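Local coordinates for amidohydrolase (PDB 2I5G), which probably hydrolyses dipeptides as a metal-dependent dipeptidase of the membrane dipeptidase (M19) family, whose fold is a TIM barrel, at residues 96-99 with 104-107; 114-119 with 146-151; 120-125 with 263-268; 126-129 with 133-136; 140-145 with 169-174. The protein carries 2 engineered substitutions. All coordinates share one frame; numbering follows the deposited sequence.

Interaction 1. Residues 96-99 with 104-107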
# COMPACT_ATOMS: atom_id res chain seq x y z
N HIS A 96 -1.37 8.21 1.43
CA HIS A 96 -0.05 7.65 1.21
C HIS A 96 1.07 8.44 1.88
O HIS A 96 2.13 7.88 2.21
CB HIS A 96 0.23 7.52 -0.29
CG HIS A 96 1.51 6.81 -0.60
ND1 HIS A 96 1.76 5.52 -0.18
CD2 HIS A 96 2.61 7.22 -1.27
CE1 HIS A 96 2.97 5.17 -0.57
NE2 HIS A 96 3.51 6.18 -1.23
N ALA A 97 0.84 9.74 2.09
CA ALA A 97 1.83 10.61 2.73
C ALA A 97 2.14 10.12 4.15
O ALA A 97 3.22 10.39 4.68
CB ALA A 97 1.30 12.02 2.78
N PHE A 98 1.19 9.41 4.76
CA PHE A 98 1.39 8.86 6.10
C PHE A 98 2.28 7.62 6.02
O PHE A 98 2.75 7.12 7.05
CB PHE A 98 0.07 8.41 6.73
CG PHE A 98 -0.95 9.50 6.90
CD1 PHE A 98 -0.59 10.75 7.38
CD2 PHE A 98 -2.29 9.24 6.62
CE1 PHE A 98 -1.55 11.72 7.60
CE2 PHE A 98 -3.27 10.21 6.83
CZ PHE A 98 -2.90 11.45 7.32
N GLU A 99 2.49 7.13 4.81
CA GLU A 99 3.29 5.92 4.61
C GLU A 99 2.75 4.81 5.53
O GLU A 99 1.56 4.48 5.47
CB GLU A 99 4.77 6.22 4.87
CG GLU A 99 5.39 7.09 3.77
CD GLU A 99 6.89 7.33 3.91
OE1 GLU A 99 7.46 7.99 3.01
OE2 GLU A 99 7.50 6.87 4.91
N TYR A 104 2.34 9.80 11.83
CA TYR A 104 2.39 10.93 10.91
C TYR A 104 1.07 11.67 10.83
O TYR A 104 1.02 12.81 10.37
CB TYR A 104 2.81 10.49 9.50
CG TYR A 104 4.24 10.02 9.38
CD1 TYR A 104 4.72 9.48 8.19
CD2 TYR A 104 5.11 10.09 10.47
CE1 TYR A 104 6.03 9.02 8.08
CE2 TYR A 104 6.42 9.63 10.36
CZ TYR A 104 6.87 9.10 9.17
OH TYR A 104 8.16 8.63 9.08
N VAL A 105 -0.02 11.03 11.25
CA VAL A 105 -1.30 11.70 11.20
C VAL A 105 -1.23 12.93 12.11
O VAL A 105 -1.66 14.01 11.74
CB VAL A 105 -2.46 10.79 11.67
CG1 VAL A 105 -3.75 11.60 11.74
CG2 VAL A 105 -2.62 9.62 10.70
N GLU A 106 -0.66 12.76 13.30
CA GLU A 106 -0.54 13.88 14.23
C GLU A 106 0.53 14.89 13.77
O GLU A 106 0.40 16.08 14.03
CB GLU A 106 -0.19 13.35 15.62
CG GLU A 106 0.08 14.41 16.66
CD GLU A 106 0.24 13.82 18.04
OE1 GLU A 106 1.05 12.88 18.20
OE2 GLU A 106 -0.46 14.29 18.97
N VAL A 107 1.56 14.40 13.09
CA VAL A 107 2.65 15.25 12.60
C VAL A 107 2.15 16.24 11.57
O VAL A 107 2.45 17.43 11.64
CB VAL A 107 3.78 14.41 11.94
CG1 VAL A 107 4.83 15.34 11.35
CG2 VAL A 107 4.42 13.48 12.96
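In the loop that carries the chain from barrel strand 86-92 to helix 103-110, Phe98 packs against Tyr104 and Val105 in the first turn of that helix. The Phe98 ring takes the CG2 methyl of Val105 almost squarely over one face: the carbon lies 3.8 Å from the ring centroid and 7° off the ring normal, a CH-pi contact. The ring also reaches the helix backbone, with Phe98 CE1 3.6 Å from Val105 CA. The first torsion of Phe98, -60°, sets CG opposite the carbonyl carbon and swings the ring toward the helix, although the CA-CB bond itself does not aim there. Phe98 CD1 then also packs on Tyr104 CB at 4.0 Å. Behind this pair lies the layer between barrel and outer helices: Phe98 touches Ile144 and Val105 touches Met148, both on helix 139-151. Tyr104 turns its own ring toward the loop. Phe98 O, 3.3 Å from Tyr104 CD1, and Ala97 O, 3.9 Å from the same carbon, both come at the ring obliquely. Farther out, Glu99 OE2 sits at the edge of the Tyr104 ring, 4.1 Å from CE1, with the carboxylate and ring planes 55° apart. The other oxygen, Glu99 OE1, accepts a hydrogen bond from the backbone N of Phe47, whose ring in turn stacks with Tyr104. Within the loop, a bond of 2.7 Å from Glu99 N to His96 O closes the short 3-10 turn from which Phe98 projects.

Interaction 2. Residues 114-119 with 146-151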
# COMPACT_ATOMS: atom_id res chain seq x y z
N GLY A 114 -5.51 19.75 7.38
CA GLY A 114 -6.81 19.54 8.00
C GLY A 114 -7.77 18.62 7.28
O GLY A 114 -8.82 18.27 7.83
N ILE A 115 -7.44 18.21 6.07
CA ILE A 115 -8.30 17.31 5.31
C ILE A 115 -7.43 16.31 4.56
O ILE A 115 -6.45 16.68 3.91
CB ILE A 115 -9.19 18.09 4.31
CG1 ILE A 115 -9.99 19.16 5.04
CG2 ILE A 115 -10.14 17.13 3.60
CD1 ILE A 115 -10.97 19.93 4.18
N VAL A 116 -7.79 15.04 4.64
CA VAL A 116 -7.02 14.02 3.96
C VAL A 116 -7.90 13.01 3.26
O VAL A 116 -8.80 12.43 3.86
CB VAL A 116 -6.10 13.27 4.94
CG1 VAL A 116 -5.35 12.17 4.22
CG2 VAL A 116 -5.13 14.24 5.58
N GLN A 117 -7.66 12.82 1.97
CA GLN A 117 -8.41 11.85 1.19
C GLN A 117 -7.79 10.50 1.53
O GLN A 117 -6.56 10.38 1.63
CB GLN A 117 -8.27 12.15 -0.31
CG GLN A 117 -9.23 11.37 -1.18
CD GLN A 117 -9.25 11.86 -2.62
OE1 GLN A 117 -10.31 11.99 -3.22
NE2 GLN A 117 -8.07 12.12 -3.18
N MSE A 118 -8.63 9.48 1.71
CA MSE A 118 -8.15 8.15 2.07
C MSE A 118 -7.28 7.50 1.00
O MSE A 118 -6.23 6.94 1.31
CB MSE A 118 -9.33 7.24 2.40
CG MSE A 118 -9.31 6.71 3.82
SE MSE A 118 -8.98 8.12 5.10
CE MSE A 118 -10.40 9.29 4.55
N CYS A 119 -7.72 7.56 -0.25
CA CYS A 119 -6.97 6.94 -1.32
C CYS A 119 -7.03 7.80 -2.56
O CYS A 119 -7.77 8.79 -2.60
CB CYS A 119 -7.56 5.57 -1.65
SG CYS A 119 -7.78 4.48 -0.21
N ALA A 146 -9.18 5.99 12.79
CA ALA A 146 -9.25 6.23 14.22
C ALA A 146 -8.37 7.40 14.65
O ALA A 146 -8.86 8.36 15.26
CB ALA A 146 -8.86 4.97 14.98
N GLU A 147 -7.07 7.34 14.35
CA GLU A 147 -6.16 8.42 14.72
C GLU A 147 -6.59 9.76 14.12
O GLU A 147 -6.48 10.80 14.77
CB GLU A 147 -4.72 8.12 14.30
CG GLU A 147 -3.72 9.22 14.68
CD GLU A 147 -3.47 9.30 16.19
OE1 GLU A 147 -4.40 9.01 16.98
OE2 GLU A 147 -2.35 9.67 16.60
N MSE A 148 -7.08 9.74 12.88
CA MSE A 148 -7.54 10.96 12.23
C MSE A 148 -8.71 11.57 13.01
O MSE A 148 -8.84 12.80 13.09
CB MSE A 148 -7.96 10.68 10.78
CG MSE A 148 -6.79 10.43 9.84
SE MSE A 148 -7.30 10.00 8.01
CE MSE A 148 -8.01 11.73 7.51
N ASN A 149 -9.56 10.72 13.58
CA ASN A 149 -10.70 11.20 14.36
C ASN A 149 -10.21 11.82 15.65
O ASN A 149 -10.75 12.82 16.12
CB ASN A 149 -11.66 10.06 14.70
CG ASN A 149 -12.41 9.54 13.50
OD1 ASN A 149 -12.53 10.23 12.49
ND2 ASN A 149 -12.94 8.32 13.61
N ARG A 150 -9.17 11.22 16.23
CA ARG A 150 -8.60 11.68 17.48
C ARG A 150 -7.82 12.99 17.32
O ARG A 150 -7.93 13.90 18.14
CB ARG A 150 -7.69 10.60 18.05
CG ARG A 150 -7.26 10.82 19.48
CD ARG A 150 -6.27 9.73 19.90
NE ARG A 150 -4.98 9.93 19.25
CZ ARG A 150 -4.14 10.91 19.57
NH1 ARG A 150 -4.45 11.77 20.53
NH2 ARG A 150 -2.98 11.03 18.92
N VAL A 151 -7.03 13.06 16.26
CA VAL A 151 -6.20 14.23 15.97
C VAL A 151 -6.97 15.40 15.37
O VAL A 151 -6.60 16.57 15.56
CB VAL A 151 -5.03 13.83 15.02
CG1 VAL A 151 -4.27 15.06 14.57
CG2 VAL A 151 -4.09 12.88 15.74
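Neither a ring nor any other flat group enters where Val116 and Met118 meet Met148; the flat groups are Glu147 and Arg150, one turn apart on the helix. There Arg150 grips the Glu147 carboxylate side-on with NE and NH2, one nitrogen to each oxygen. Glu147 OE2 lies at the guanidinium edge, 2.8 Å from Arg150 NH2, which meets it from the syn side but 32° out of the carboxylate plane. OE1 is tilted from the guanidinium plane, and its bond from NE is modelled shorter than can be trusted. The buried contact is apolar and runs through the two selenomethionines. Met148 leaves helix 139-151 extended through SE, then turns at its last torsion (69°), which brings the CE methyl to 3.6 Å from Val116 CB and 3.8 Å from Val116 O. Met118 is bent at both chi2 and chi3, so its chain doubles back and its SE lies 3.9 Å from Met148 SE, the two chains running past one another head to tail. Here strand 113-117 packs against the helix of its own beta-alpha-beta unit, completed by strand 154-156, the repeating element of a TIM barrel. Val116 is paired by its backbone with Met154 and Asp156 of that third element, while its side chain faces the helix. The next residue, Gln117, is directed to the other side of the strand, where NE2 meets Gln93 O and OE1 receives His159 N. Met148 is also touched by Val105 of helix 103-110 and Cys155 of strand 154-156.

Interaction 3. Residues 120-125 with 263-268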
# COMPACT_ATOMS: atom_id res chain seq x y z
N TYR A 120 -6.27 7.43 -3.58
CA TYR A 120 -6.26 8.16 -4.84
C TYR A 120 -6.26 7.23 -6.05
O TYR A 120 -5.20 6.78 -6.49
CB TYR A 120 -5.05 9.09 -4.93
CG TYR A 120 -5.18 10.09 -6.05
CD1 TYR A 120 -6.02 11.20 -5.91
CD2 TYR A 120 -4.53 9.90 -7.26
CE1 TYR A 120 -6.22 12.09 -6.96
CE2 TYR A 120 -4.72 10.79 -8.32
CZ TYR A 120 -5.57 11.88 -8.17
OH TYR A 120 -5.78 12.75 -9.22
N ASN A 121 -7.45 6.94 -6.57
CA ASN A 121 -7.62 6.10 -7.75
C ASN A 121 -7.28 4.62 -7.63
O ASN A 121 -8.06 3.77 -8.06
CB ASN A 121 -6.84 6.68 -8.93
CG ASN A 121 -7.16 8.13 -9.19
OD1 ASN A 121 -8.11 8.69 -8.61
ND2 ASN A 121 -6.37 8.77 -10.06
N THR A 122 -6.12 4.31 -7.07
CA THR A 122 -5.68 2.92 -6.94
C THR A 122 -5.46 2.45 -5.50
O THR A 122 -5.67 3.20 -4.55
CB THR A 122 -4.39 2.69 -7.74
OG1 THR A 122 -3.47 3.74 -7.45
CG2 THR A 122 -4.69 2.68 -9.23
N GLN A 123 -5.04 1.20 -5.34
CA GLN A 123 -4.83 0.63 -4.01
C GLN A 123 -3.76 1.34 -3.18
O GLN A 123 -2.67 1.65 -3.65
CB GLN A 123 -4.51 -0.86 -4.12
CG GLN A 123 -4.39 -1.57 -2.78
CD GLN A 123 -4.44 -3.08 -2.92
OE1 GLN A 123 -5.45 -3.64 -3.33
NE2 GLN A 123 -3.33 -3.74 -2.58
N ASN A 124 -4.11 1.57 -1.91
CA ASN A 124 -3.28 2.24 -0.91
C ASN A 124 -2.85 1.21 0.12
O ASN A 124 -2.91 0.01 -0.13
CB ASN A 124 -4.14 3.29 -0.20
CG ASN A 124 -3.52 4.65 -0.19
OD1 ASN A 124 -4.13 5.62 0.26
ND2 ASN A 124 -2.29 4.74 -0.69
N LEU A 125 -2.39 1.69 1.27
CA LEU A 125 -2.05 0.79 2.36
C LEU A 125 -3.31 0.77 3.22
O LEU A 125 -3.51 -0.14 4.02
CB LEU A 125 -0.88 1.32 3.22
CG LEU A 125 0.56 1.25 2.73
CD1 LEU A 125 1.48 1.74 3.83
CD2 LEU A 125 0.92 -0.17 2.34
N THR A 263 -3.11 11.17 -14.37
CA THR A 263 -3.75 10.03 -15.02
C THR A 263 -3.01 8.69 -15.09
O THR A 263 -3.58 7.68 -15.53
CB THR A 263 -4.20 10.41 -16.43
OG1 THR A 263 -3.10 11.01 -17.14
CG2 THR A 263 -5.36 11.39 -16.36
N HIS A 264 -1.75 8.66 -14.66
CA HIS A 264 -1.00 7.41 -14.66
C HIS A 264 -0.79 6.99 -13.21
O HIS A 264 -0.48 7.82 -12.36
CB HIS A 264 0.36 7.58 -15.35
CG HIS A 264 0.26 7.78 -16.83
ND1 HIS A 264 -0.18 8.95 -17.41
CD2 HIS A 264 0.54 6.94 -17.86
CE1 HIS A 264 -0.17 8.83 -18.72
NE2 HIS A 264 0.26 7.62 -19.02
N ASP A 265 -0.97 5.70 -12.91
CA ASP A 265 -0.80 5.21 -11.55
C ASP A 265 0.57 5.62 -10.98
O ASP A 265 1.59 5.48 -11.65
CB ASP A 265 -0.94 3.68 -11.51
CG ASP A 265 -0.95 3.13 -10.09
OD1 ASP A 265 -1.81 3.56 -9.29
OD2 ASP A 265 -0.11 2.26 -9.76
N LYS A 266 0.57 6.13 -9.75
CA LYS A 266 1.79 6.56 -9.09
C LYS A 266 2.35 7.81 -9.76
O LYS A 266 3.44 8.28 -9.42
CB LYS A 266 2.85 5.45 -9.12
CG LYS A 266 2.84 4.50 -7.94
CD LYS A 266 1.52 3.79 -7.80
CE LYS A 266 1.54 2.86 -6.61
NZ LYS A 266 0.33 2.01 -6.63
N GLY A 267 1.60 8.34 -10.72
CA GLY A 267 2.04 9.52 -11.43
C GLY A 267 2.96 9.21 -12.59
O GLY A 267 3.42 10.14 -13.27
N TYR A 268 3.23 7.93 -12.85
CA TYR A 268 4.13 7.56 -13.94
C TYR A 268 3.86 6.19 -14.56
O TYR A 268 4.30 5.92 -15.67
CB TYR A 268 5.58 7.60 -13.46
CG TYR A 268 5.99 6.36 -12.68
CD1 TYR A 268 6.32 5.18 -13.34
CD2 TYR A 268 5.96 6.35 -11.28
CE1 TYR A 268 6.61 4.02 -12.63
CE2 TYR A 268 6.25 5.19 -10.56
CZ TYR A 268 6.57 4.03 -11.25
OH TYR A 268 6.85 2.87 -10.55
O HOH W 1 -1.87 3.90 -5.06
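Thr122 and Asp265 join two long loops of the TIM barrel: one follows strand 113-117 at its C-terminal end, the other follows helix 256-263. Their meeting is the close part of the contact. The Thr122 hydroxyl donates to Asp265 OD1 across a gap modelled at 2.5 Å, very short at this resolution, so its length is doubtful, though hydroxyl and carboxylate face each other. A first torsion of 47° puts OG1 between the backbone N and the carbonyl carbon of Thr122 and turns it to the carboxylate. Asp265 has CG opposite its own backbone N (-173°), which extends the carboxylate across to Thr122. Both residues are buried, and the second carboxylate oxygen is held too: Asp265 OD2 takes a salt bridge from Lys266 NZ at 3.2 Å, on its syn side, and another from Arg270 NH1. The looser part is around the partly exposed Lys266. Its NZ stays 4.3 Å from Thr122 OG1 and 4.2 Å from Gln123 O, too far for direct bonding, and a water fills in between. This ammonium group also makes a cation-pi contact with Phe140 of the second subunit, and Gln123 NE2 bonds to Asn124 O of that subunit, so the dimer partner borders this side. Behind Lys266 the chain turns sharply, Gly267 N bonding to His264 O at 2.7 Å. The water donates to Thr122 OG1 at 2.9 Å and to Gln123 O at 2.8 Å, and accepts only a weak bond from Lys266 NZ.

Interaction 4. Residues 126-129 with 133-136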
# COMPACT_ATOMS: atom_id res chain seq x y z
N VAL A 126 -4.18 1.77 3.04
CA VAL A 126 -5.41 1.86 3.83
C VAL A 126 -6.68 1.39 3.12
O VAL A 126 -7.57 0.82 3.75
CB VAL A 126 -5.63 3.30 4.35
CG1 VAL A 126 -4.34 3.82 4.98
CG2 VAL A 126 -6.07 4.22 3.23
N GLY A 127 -6.77 1.63 1.82
CA GLY A 127 -7.94 1.20 1.07
C GLY A 127 -7.61 1.15 -0.40
O GLY A 127 -6.44 1.00 -0.77
N THR A 128 -8.61 1.29 -1.25
CA THR A 128 -8.37 1.27 -2.68
C THR A 128 -9.22 2.32 -3.41
O THR A 128 -10.37 2.57 -3.04
CB THR A 128 -8.61 -0.16 -3.25
OG1 THR A 128 -8.65 -0.13 -4.68
CG2 THR A 128 -9.89 -0.73 -2.71
N GLY A 129 -8.62 2.95 -4.42
CA GLY A 129 -9.28 4.00 -5.18
C GLY A 129 -10.47 3.60 -6.04
O GLY A 129 -10.91 2.46 -6.03
N ARG A 133 -10.52 -2.60 -9.00
CA ARG A 133 -11.26 -3.51 -8.13
C ARG A 133 -11.02 -3.01 -6.69
O ARG A 133 -9.88 -2.89 -6.25
CB ARG A 133 -10.71 -4.92 -8.30
CG ARG A 133 -11.42 -6.00 -7.49
CD ARG A 133 -10.45 -7.13 -7.13
NE ARG A 133 -9.81 -7.72 -8.30
CZ ARG A 133 -8.68 -8.42 -8.26
NH1 ARG A 133 -8.05 -8.63 -7.12
NH2 ARG A 133 -8.17 -8.92 -9.38
N ASP A 134 -12.10 -2.71 -5.97
CA ASP A 134 -12.01 -2.18 -4.61
C ASP A 134 -12.03 -3.28 -3.56
O ASP A 134 -13.03 -3.97 -3.38
CB ASP A 134 -13.16 -1.19 -4.40
CG ASP A 134 -13.12 -0.49 -3.06
OD1 ASP A 134 -13.74 0.59 -2.93
OD2 ASP A 134 -12.49 -1.01 -2.12
N GLY A 135 -10.92 -3.44 -2.84
CA GLY A 135 -10.83 -4.47 -1.82
C GLY A 135 -11.41 -4.13 -0.45
O GLY A 135 -11.48 -5.00 0.42
N GLY A 136 -11.81 -2.88 -0.25
CA GLY A 136 -12.37 -2.48 1.02
C GLY A 136 -11.33 -1.83 1.90
O GLY A 136 -10.16 -1.76 1.53
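Val126 meets Gly136 through its backbone: its side chain is directed back toward helix 139-151, and the carbonyl oxygens of Val126 and Gly136 lie 4.3 Å apart. One residue on, Gly127 brings its CA to 3.7 Å from Gly136 O, with no side chain on either glycine to hold the backbones apart. Thr128 carries most of the contact. Its OG1 stands anti to the backbone N (chi1 168°) and gives a weak hydrogen bond of 3.4 Å to Arg133 O, while CG2 points to Asp134 and Gly135 N, modelled too close to both for detail to be trusted. Gly129 ends the segment with its N at 3.0 Å from Thr122 O, a probable hydrogen bond. On the returning side, which runs roughly antiparallel, Asp134 OD1 accepts from Thr164 N, and Arg133 reaches the second subunit, NH1 bonding to Gly135 O there and NH2 making a salt bridge with Glu167 of that subunit. Asp134 OD2, in its somewhat uncertain position, accepts from Gly136 N at 2.7 Å, an Asx turn within the long barrel loop that leads into helix 139-151.

Interaction 5. Residues 140-145 with 169-174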
# COMPACT_ATOMS: atom_id res chain seq x y z
N PHE A 140 -4.99 -1.73 8.58
CA PHE A 140 -4.19 -0.54 8.84
C PHE A 140 -5.03 0.72 8.61
O PHE A 140 -4.89 1.72 9.33
CB PHE A 140 -2.97 -0.53 7.91
CG PHE A 140 -2.00 0.58 8.20
CD1 PHE A 140 -1.29 0.61 9.40
CD2 PHE A 140 -1.77 1.58 7.27
CE1 PHE A 140 -0.37 1.63 9.66
CE2 PHE A 140 -0.85 2.61 7.52
CZ PHE A 140 -0.15 2.63 8.72
N GLY A 141 -5.91 0.66 7.62
CA GLY A 141 -6.78 1.79 7.33
C GLY A 141 -7.71 2.15 8.47
O GLY A 141 -8.02 3.32 8.68
N ARG A 142 -8.17 1.15 9.22
CA ARG A 142 -9.08 1.42 10.33
C ARG A 142 -8.32 2.12 11.46
O ARG A 142 -8.91 2.86 12.24
CB ARG A 142 -9.69 0.12 10.85
CG ARG A 142 -10.40 -0.70 9.80
CD ARG A 142 -11.04 -1.92 10.43
NE ARG A 142 -12.23 -1.57 11.19
CZ ARG A 142 -13.43 -1.36 10.65
NH1 ARG A 142 -13.59 -1.46 9.34
NH2 ARG A 142 -14.46 -1.04 11.42
N GLU A 143 -7.02 1.87 11.54
CA GLU A 143 -6.21 2.50 12.57
C GLU A 143 -5.97 3.94 12.14
O GLU A 143 -5.93 4.85 12.98
CB GLU A 143 -4.88 1.77 12.75
CG GLU A 143 -5.02 0.32 13.18
CD GLU A 143 -3.73 -0.27 13.73
OE1 GLU A 143 -3.32 0.13 14.84
OE2 GLU A 143 -3.13 -1.14 13.04
N ILE A 144 -5.81 4.15 10.84
CA ILE A 144 -5.59 5.50 10.34
C ILE A 144 -6.85 6.34 10.53
O ILE A 144 -6.76 7.50 10.92
CB ILE A 144 -5.18 5.50 8.86
CG1 ILE A 144 -3.77 4.93 8.70
CG2 ILE A 144 -5.17 6.92 8.32
CD1 ILE A 144 -2.68 5.77 9.37
N VAL A 145 -8.01 5.77 10.27
CA VAL A 145 -9.25 6.52 10.43
C VAL A 145 -9.38 6.95 11.89
O VAL A 145 -9.65 8.11 12.18
CB VAL A 145 -10.49 5.68 10.07
CG1 VAL A 145 -11.77 6.46 10.41
CG2 VAL A 145 -10.47 5.34 8.58
N ILE A 169 -17.19 5.51 6.07
CA ILE A 169 -18.33 6.27 6.60
C ILE A 169 -18.85 5.62 7.88
O ILE A 169 -19.25 6.31 8.82
CB ILE A 169 -19.48 6.34 5.57
CG1 ILE A 169 -19.01 7.04 4.29
CG2 ILE A 169 -20.67 7.09 6.19
CD1 ILE A 169 -20.02 7.05 3.17
N LEU A 170 -18.85 4.30 7.89
CA LEU A 170 -19.34 3.53 9.03
C LEU A 170 -18.35 3.47 10.20
O LEU A 170 -18.75 3.23 11.33
CB LEU A 170 -19.65 2.10 8.56
CG LEU A 170 -21.10 1.62 8.37
CD1 LEU A 170 -22.03 2.77 8.04
CD2 LEU A 170 -21.10 0.57 7.27
N GLU A 171 -17.08 3.71 9.92
CA GLU A 171 -16.03 3.65 10.93
C GLU A 171 -15.70 4.97 11.64
O GLU A 171 -15.43 4.98 12.84
CB GLU A 171 -14.75 3.07 10.30
CG GLU A 171 -13.45 3.26 11.07
CD GLU A 171 -13.30 2.34 12.26
OE1 GLU A 171 -13.50 1.12 12.10
OE2 GLU A 171 -12.97 2.84 13.36
N SER A 172 -15.73 6.08 10.91
CA SER A 172 -15.41 7.37 11.52
C SER A 172 -16.50 7.83 12.46
O SER A 172 -17.69 7.61 12.21
CB SER A 172 -15.19 8.44 10.46
OG SER A 172 -16.42 8.84 9.90
N LYS A 173 -16.09 8.48 13.55
CA LYS A 173 -17.01 8.99 14.55
C LYS A 173 -17.24 10.47 14.31
O LYS A 173 -17.91 11.16 15.09
CB LYS A 173 -16.43 8.76 15.95
CG LYS A 173 -16.32 7.29 16.29
CD LYS A 173 -15.52 7.06 17.54
CE LYS A 173 -15.44 5.57 17.81
NZ LYS A 173 -14.55 5.26 18.95
N LYS A 174 -16.68 10.96 13.21
CA LYS A 174 -16.80 12.34 12.81
C LYS A 174 -17.18 12.34 11.35
O LYS A 174 -16.74 11.48 10.58
CB LYS A 174 -15.47 13.08 12.99
CG LYS A 174 -15.11 13.40 14.43
CD LYS A 174 -16.08 14.42 15.03
CE LYS A 174 -15.51 14.99 16.32
NZ LYS A 174 -16.35 16.08 16.90
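Arg142 and Val145, one turn apart on helix 139-151, both meet Glu171 near the end of helix 162-171. Glu171 starts extended, with CG anti to the backbone N, then bends at chi2 (76°); the bend brings the carboxylate to Arg142 and lays the CG methylene against Val145. Arg142 is itself bent at chi3, which turns a face of the guanidinium to OE1. The pair is placed as a salt bridge, NH2 to OE1, with the two planes 84° apart and not edge to edge, but OE1 is modelled too close for its details to be trusted. These are neighbouring outer helices of the TIM barrel, linked in the chain through strand 154-156. Their apolar contact falls to Val145 CG1, 3.7 Å from Glu171 CG, 3.9 Å from Ser172 CA and 4.0 Å from Ser172 CB. Ser172 is the first residue to leave helical geometry, and its chi1 of 75° turns the hydroxyl forward along the chain, where OG donates to Lys174 O at 2.7 Å. Lys174 NZ makes a salt bridge with Asp321, while Ser172 also touches Asn149, one turn beyond Val145 on the first helix.

Interactions 1, 2 and 5 form a continuous layer on one side of the barrel: the centres of 1 and 2 lie about 9 Å apart and those of 2 and 5 about 8 Å, with helix 139-151 shared by 2 and 5. Along the chain interaction 1 closes before interaction 2 opens. Interaction 4 is nested in the loop that interaction 2 closes, and interactions 2 and 5 alternate. Interaction 3, the longest in range, encloses both 4 and 5. Segment 120-125 of interaction 3 and both segments of interaction 4 lie in the loop after strand 113-117; the two contacts' centres are about 11 Å apart. Interactions 3, 4 and 5 all touch the second subunit, tying this beta-alpha-beta unit to the dimer interface.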